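Local coordinates for putative sortase (Streptococcus pneumoniae, PDB 2W1J), which probably catalyses the transpeptidation that joins pilin subunits covalently into the pilus fibre, as a class C sortase, at residues A146-V152 with L188-I194; F124-T128 with L174-Y180. All coordinates share one frame; numbering follows the deposited sequence.

Contact 1: A146-V152 with L188-I194; sequences AYQVDQV and LVRGHRI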
# COMPACT_ATOMS: atom_id res chain seq x y z
N ALA A 146 -1.66 -11.94 -4.16
CA ALA A 146 -1.09 -12.50 -2.95
C ALA A 146 0.40 -12.21 -2.85
O ALA A 146 1.14 -12.33 -3.83
CB ALA A 146 -1.33 -14.01 -2.90
N TYR A 147 0.82 -11.89 -1.63
CA TYR A 147 2.22 -11.64 -1.29
C TYR A 147 2.61 -12.47 -0.07
O TYR A 147 1.77 -12.73 0.80
CB TYR A 147 2.45 -10.14 -1.04
CG TYR A 147 2.40 -9.34 -2.32
CD1 TYR A 147 1.18 -8.94 -2.87
CD2 TYR A 147 3.57 -9.06 -3.02
CE1 TYR A 147 1.15 -8.26 -4.09
CE2 TYR A 147 3.54 -8.39 -4.24
CZ TYR A 147 2.33 -7.99 -4.77
OH TYR A 147 2.28 -7.33 -5.98
N GLN A 148 3.88 -12.84 -0.00
CA GLN A 148 4.40 -13.62 1.12
C GLN A 148 5.58 -12.88 1.73
O GLN A 148 6.53 -12.53 1.04
CB GLN A 148 4.81 -15.00 0.64
CG GLN A 148 5.39 -15.90 1.72
CD GLN A 148 5.78 -17.24 1.14
OE1 GLN A 148 5.04 -17.83 0.36
NE2 GLN A 148 6.97 -17.72 1.50
N VAL A 149 5.50 -12.62 3.03
CA VAL A 149 6.55 -11.86 3.72
C VAL A 149 7.88 -12.59 3.60
O VAL A 149 7.98 -13.77 3.94
CB VAL A 149 6.19 -11.64 5.19
CG1 VAL A 149 7.33 -10.91 5.91
CG2 VAL A 149 4.87 -10.89 5.30
N ASP A 150 8.90 -11.87 3.15
CA ASP A 150 10.26 -12.43 3.09
C ASP A 150 11.33 -11.63 3.83
O ASP A 150 12.45 -12.11 3.98
CB ASP A 150 10.70 -12.69 1.64
CG ASP A 150 11.18 -11.42 0.92
OD1 ASP A 150 10.75 -10.33 1.26
OD2 ASP A 150 12.03 -11.52 -0.01
N GLN A 151 11.00 -10.43 4.31
CA GLN A 151 12.00 -9.59 4.96
C GLN A 151 11.28 -8.58 5.83
O GLN A 151 10.34 -7.93 5.37
CB GLN A 151 12.87 -8.86 3.95
CG GLN A 151 13.92 -7.93 4.58
CD GLN A 151 14.81 -7.28 3.54
OE1 GLN A 151 15.81 -7.85 3.10
NE2 GLN A 151 14.44 -6.07 3.12
N VAL A 152 11.69 -8.48 7.09
CA VAL A 152 11.18 -7.46 8.01
C VAL A 152 12.40 -6.71 8.50
O VAL A 152 13.38 -7.31 8.94
CB VAL A 152 10.43 -8.09 9.18
CG1 VAL A 152 9.98 -7.01 10.16
CG2 VAL A 152 9.23 -8.91 8.67
N LEU A 188 9.47 -2.04 8.22
CA LEU A 188 9.18 -2.41 6.84
C LEU A 188 8.92 -3.90 6.78
O LEU A 188 9.82 -4.69 7.09
CB LEU A 188 10.38 -2.14 5.94
CG LEU A 188 10.87 -0.71 5.77
CD1 LEU A 188 11.91 -0.62 4.67
CD2 LEU A 188 9.75 0.24 5.53
N VAL A 189 7.72 -4.29 6.38
CA VAL A 189 7.39 -5.69 6.20
C VAL A 189 7.24 -5.90 4.70
O VAL A 189 6.27 -5.42 4.11
CB VAL A 189 6.11 -6.06 6.96
CG1 VAL A 189 5.69 -7.49 6.62
CG2 VAL A 189 6.33 -5.90 8.47
N ARG A 190 8.21 -6.57 4.09
CA ARG A 190 8.23 -6.76 2.64
C ARG A 190 7.72 -8.14 2.28
O ARG A 190 8.18 -9.13 2.85
CB ARG A 190 9.65 -6.60 2.09
CG ARG A 190 9.71 -6.63 0.57
CD ARG A 190 11.14 -6.54 0.09
NE ARG A 190 11.87 -7.78 0.32
CZ ARG A 190 13.15 -7.95 0.03
NH1 ARG A 190 13.88 -6.92 -0.39
NH2 ARG A 190 13.72 -9.13 0.23
N GLY A 191 6.82 -8.20 1.30
CA GLY A 191 6.40 -9.48 0.72
C GLY A 191 6.71 -9.54 -0.77
O GLY A 191 6.69 -8.51 -1.44
N HIS A 192 7.00 -10.75 -1.26
CA HIS A 192 7.10 -10.97 -2.71
C HIS A 192 5.82 -11.60 -3.22
O HIS A 192 5.14 -12.34 -2.52
CB HIS A 192 8.33 -11.81 -3.10
CG HIS A 192 8.37 -13.17 -2.48
ND1 HIS A 192 7.59 -14.23 -2.89
CD2 HIS A 192 9.14 -13.64 -1.48
CE1 HIS A 192 7.87 -15.30 -2.16
NE2 HIS A 192 8.81 -14.96 -1.29
N ARG A 193 5.53 -11.31 -4.49
CA ARG A 193 4.33 -11.82 -5.13
C ARG A 193 4.39 -13.34 -5.22
O ARG A 193 5.46 -13.91 -5.52
CB ARG A 193 4.25 -11.21 -6.52
CG ARG A 193 3.01 -11.56 -7.31
CD ARG A 193 1.78 -10.81 -6.83
NE ARG A 193 0.62 -11.16 -7.66
CZ ARG A 193 0.35 -10.62 -8.84
NH1 ARG A 193 1.15 -9.66 -9.33
NH2 ARG A 193 -0.71 -11.01 -9.53
N ILE A 194 3.27 -14.01 -4.96
CA ILE A 194 3.16 -15.46 -5.16
C ILE A 194 1.90 -15.77 -5.95
O ILE A 194 0.98 -14.95 -6.02
CB ILE A 194 3.12 -16.22 -3.81
CG1 ILE A 194 1.91 -15.82 -2.96
CG2 ILE A 194 4.43 -16.02 -3.06
CD1 ILE A 194 1.72 -16.67 -1.70
O HOH W 1 -1.01 -13.22 -6.64

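Contact 2: F124-T128 with L174-Y180; sequences FTDLT and LLTCTPY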
# COMPACT_ATOMS: atom_id res chain seq x y z
N PHE A 124 -2.02 -0.35 11.42
CA PHE A 124 -0.92 -1.32 11.27
C PHE A 124 -0.21 -1.63 12.61
O PHE A 124 0.93 -2.11 12.63
CB PHE A 124 0.12 -0.83 10.26
CG PHE A 124 -0.20 -1.12 8.80
CD1 PHE A 124 -1.33 -1.84 8.40
CD2 PHE A 124 0.68 -0.68 7.82
CE1 PHE A 124 -1.57 -2.07 7.04
CE2 PHE A 124 0.45 -0.91 6.48
CZ PHE A 124 -0.66 -1.62 6.08
N THR A 125 -0.87 -1.37 13.73
CA THR A 125 -0.23 -1.62 15.03
C THR A 125 0.33 -3.03 15.16
O THR A 125 1.42 -3.22 15.74
CB THR A 125 -1.20 -1.34 16.19
OG1 THR A 125 -1.49 0.06 16.20
CG2 THR A 125 -0.59 -1.75 17.54
N ASP A 126 -0.40 -4.02 14.66
CA ASP A 126 0.03 -5.41 14.82
C ASP A 126 1.00 -5.90 13.74
O ASP A 126 1.29 -7.09 13.65
CB ASP A 126 -1.18 -6.34 14.92
CG ASP A 126 -1.91 -6.24 16.25
OD1 ASP A 126 -1.30 -5.83 17.27
OD2 ASP A 126 -3.11 -6.58 16.28
N LEU A 127 1.53 -4.98 12.94
CA LEU A 127 2.53 -5.37 11.94
C LEU A 127 3.73 -6.06 12.59
O LEU A 127 4.37 -6.91 11.97
CB LEU A 127 3.01 -4.16 11.15
CG LEU A 127 2.99 -4.28 9.63
CD1 LEU A 127 1.63 -4.69 9.05
CD2 LEU A 127 3.47 -2.97 8.99
N THR A 128 4.02 -5.71 13.85
CA THR A 128 5.14 -6.32 14.56
C THR A 128 4.93 -7.81 14.83
O THR A 128 5.87 -8.51 15.20
CB THR A 128 5.40 -5.64 15.92
OG1 THR A 128 4.19 -5.62 16.68
CG2 THR A 128 5.91 -4.22 15.71
N LEU A 174 4.85 -3.05 3.47
CA LEU A 174 3.95 -2.42 4.44
C LEU A 174 4.83 -1.66 5.42
O LEU A 174 5.76 -2.21 6.02
CB LEU A 174 3.10 -3.49 5.13
CG LEU A 174 2.45 -4.50 4.18
CD1 LEU A 174 1.66 -5.51 4.99
CD2 LEU A 174 1.54 -3.80 3.18
N LEU A 175 4.53 -0.36 5.55
CA LEU A 175 5.38 0.59 6.26
C LEU A 175 4.64 1.21 7.44
O LEU A 175 3.53 1.71 7.27
CB LEU A 175 5.77 1.70 5.27
CG LEU A 175 6.48 2.95 5.79
CD1 LEU A 175 7.82 2.57 6.38
CD2 LEU A 175 6.65 3.99 4.69
N THR A 176 5.26 1.19 8.62
CA THR A 176 4.69 1.88 9.78
C THR A 176 5.80 2.41 10.66
O THR A 176 6.98 2.23 10.36
CB THR A 176 3.71 0.97 10.53
OG1 THR A 176 2.93 1.75 11.44
CG2 THR A 176 4.43 -0.14 11.29
N CYS A 177 5.43 3.07 11.75
CA CYS A 177 6.43 3.57 12.70
C CYS A 177 6.76 2.52 13.75
O CYS A 177 5.93 1.66 14.06
CB CYS A 177 5.95 4.85 13.37
SG CYS A 177 5.81 6.23 12.22
N THR A 178 7.95 2.62 14.32
CA THR A 178 8.41 1.64 15.30
C THR A 178 9.58 2.26 16.06
O THR A 178 10.14 3.26 15.62
CB THR A 178 8.81 0.34 14.57
OG1 THR A 178 8.56 -0.80 15.41
CG2 THR A 178 10.26 0.36 14.11
N PRO A 179 9.95 1.71 17.23
CA PRO A 179 9.23 0.72 18.02
C PRO A 179 7.86 1.23 18.45
O PRO A 179 7.62 2.44 18.45
CB PRO A 179 10.11 0.53 19.26
CG PRO A 179 11.49 1.00 18.84
CD PRO A 179 11.22 2.11 17.87
N TYR A 180 7.00 0.30 18.84
CA TYR A 180 5.69 0.61 19.37
C TYR A 180 5.80 1.70 20.45
O TYR A 180 6.57 1.56 21.41
CB TYR A 180 5.11 -0.69 19.94
CG TYR A 180 3.79 -0.57 20.68
CD1 TYR A 180 2.62 -0.30 20.00
CD2 TYR A 180 3.74 -0.74 22.06
CE1 TYR A 180 1.40 -0.20 20.68
CE2 TYR A 180 2.53 -0.65 22.75
CZ TYR A 180 1.37 -0.37 22.05
OH TYR A 180 0.18 -0.27 22.73

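Contact 1: A146-V152 with L188-I194
Val149 and Gly191 face each other where strands 146-152 and 188-194 of the sortase beta-barrel fold pair antiparallel, and a classic beta bulge follows at once: Asp150 and Gln151 both lie opposite Arg190. Gly191 CA comes to 3.8 Å from Val149 CA, the shortest CA-CA distance in the register. Glycine suits the place, since Tyr147 CB and Gln148 O crowd the spot where a CB would sit. At the bulge Arg190 O takes Asp150 N at 2.8 Å and Gln151 N only weakly.

The Arg190 side chain lies along the bulge, on the side of Asp150. Bent at its third torsion (73°), it turns NE and NH2 side-on to Asp150. NE meets the syn lone pair of Asp150 OD1 within the guanidinium plane, while NH2 reaches OD2 less squarely, at 2.9 Å. The amide of Gln151 lies over one guanidinium face, planes 24° apart, and Tyr171 adds a cation-pi partner, so a long flat cation suits this partly exposed spot.

On the face that carries Tyr147 and Val189, both buried, Val189 is a wedge with two branches: CG1 presses on Val149 CG2 at 3.7 Å and CG2 lies alongside Val152. Further along, Tyr147 offers a flat floor on which Arg193 rests its CD, 4.0 Å from the ring centroid; Tyr147 OH and Arg193 NH1 then share the carboxylate of Asp170. On the face shared by Arg190, Gln148 and His192, Ile194 CG1 settles on Ala146 CB, whose small size suits that branch, and CG2 meets Gln148 CB. A water bridges this end: it accepts from Ala146 N and Arg193 NE, and donates to Ile194 O at 2.7 Å.

Contact 2: F124-T128 with L174-Y180
Phe124 and Leu127 pack onto Leu174 and Thr176 where a loop folds over strand 170-178 of the sortase barrel, the strand that carries the family's TLXTC sequence. The contact is mostly apolar. Leu174 CB meets both Phe124 CE2 and Leu127 CD2, each at 3.9 Å, the two lying side by side over it, and Leu174 crosses both side chains at about a right angle. Leu127 works with both branches: CD1 stands over one face of the Phe124 ring, and CD2 slides past Thr176 to touch its CG2 at 3.8 Å. Val69 and Ile71 of strand 65-71 pack on Leu174, and Ile71 also on Leu127, continuing a buried apolar packing suited to large side chains such as leucine and phenylalanine. At the solvent side the methyl of Thr125 touches Tyr180, just after the cis peptide between Thr178 and Pro179.

Polar groups hold the frame around it. Within the loop, Leu127 N bonds to Phe124 O at 2.9 Å, curling the chain so that both side chains face the strand. Threonine suits its place because the two branches of Thr176 part company: with OG1 anti to the backbone N (chi1 -166°), the hydroxyl bonds to Ala114 O and Thr116 OG1, while the methyl is left for Leu127. The Phe124 ring meets the strand backbone with its edge, CD2 lying 3.8 Å from Leu175 O in the ring plane.

From the N terminus the four segments come as 124-128, 146-152, 174-180 and 188-194, so the contacts alternate and their loops cross. Contact 2 closes the first loop when strand 170-178 returns to pack against residues 124-128, with strands 135-139 and 144-155 spanned on the way. Contact 1 closes the second, bringing strand 185-194 back beside strand 144-155. Strands 170-178 and 185-194 are themselves sheet neighbours, and there the contacts join: Val189 O lies 2.8 Å from Leu174 N, a probable hydrogen bond, and Val189 CG2 packs on Leu127 CG at 3.9 Å. The loop is thereby tied directly to strands 170-178 and 185-194, and through the latter to 144-155.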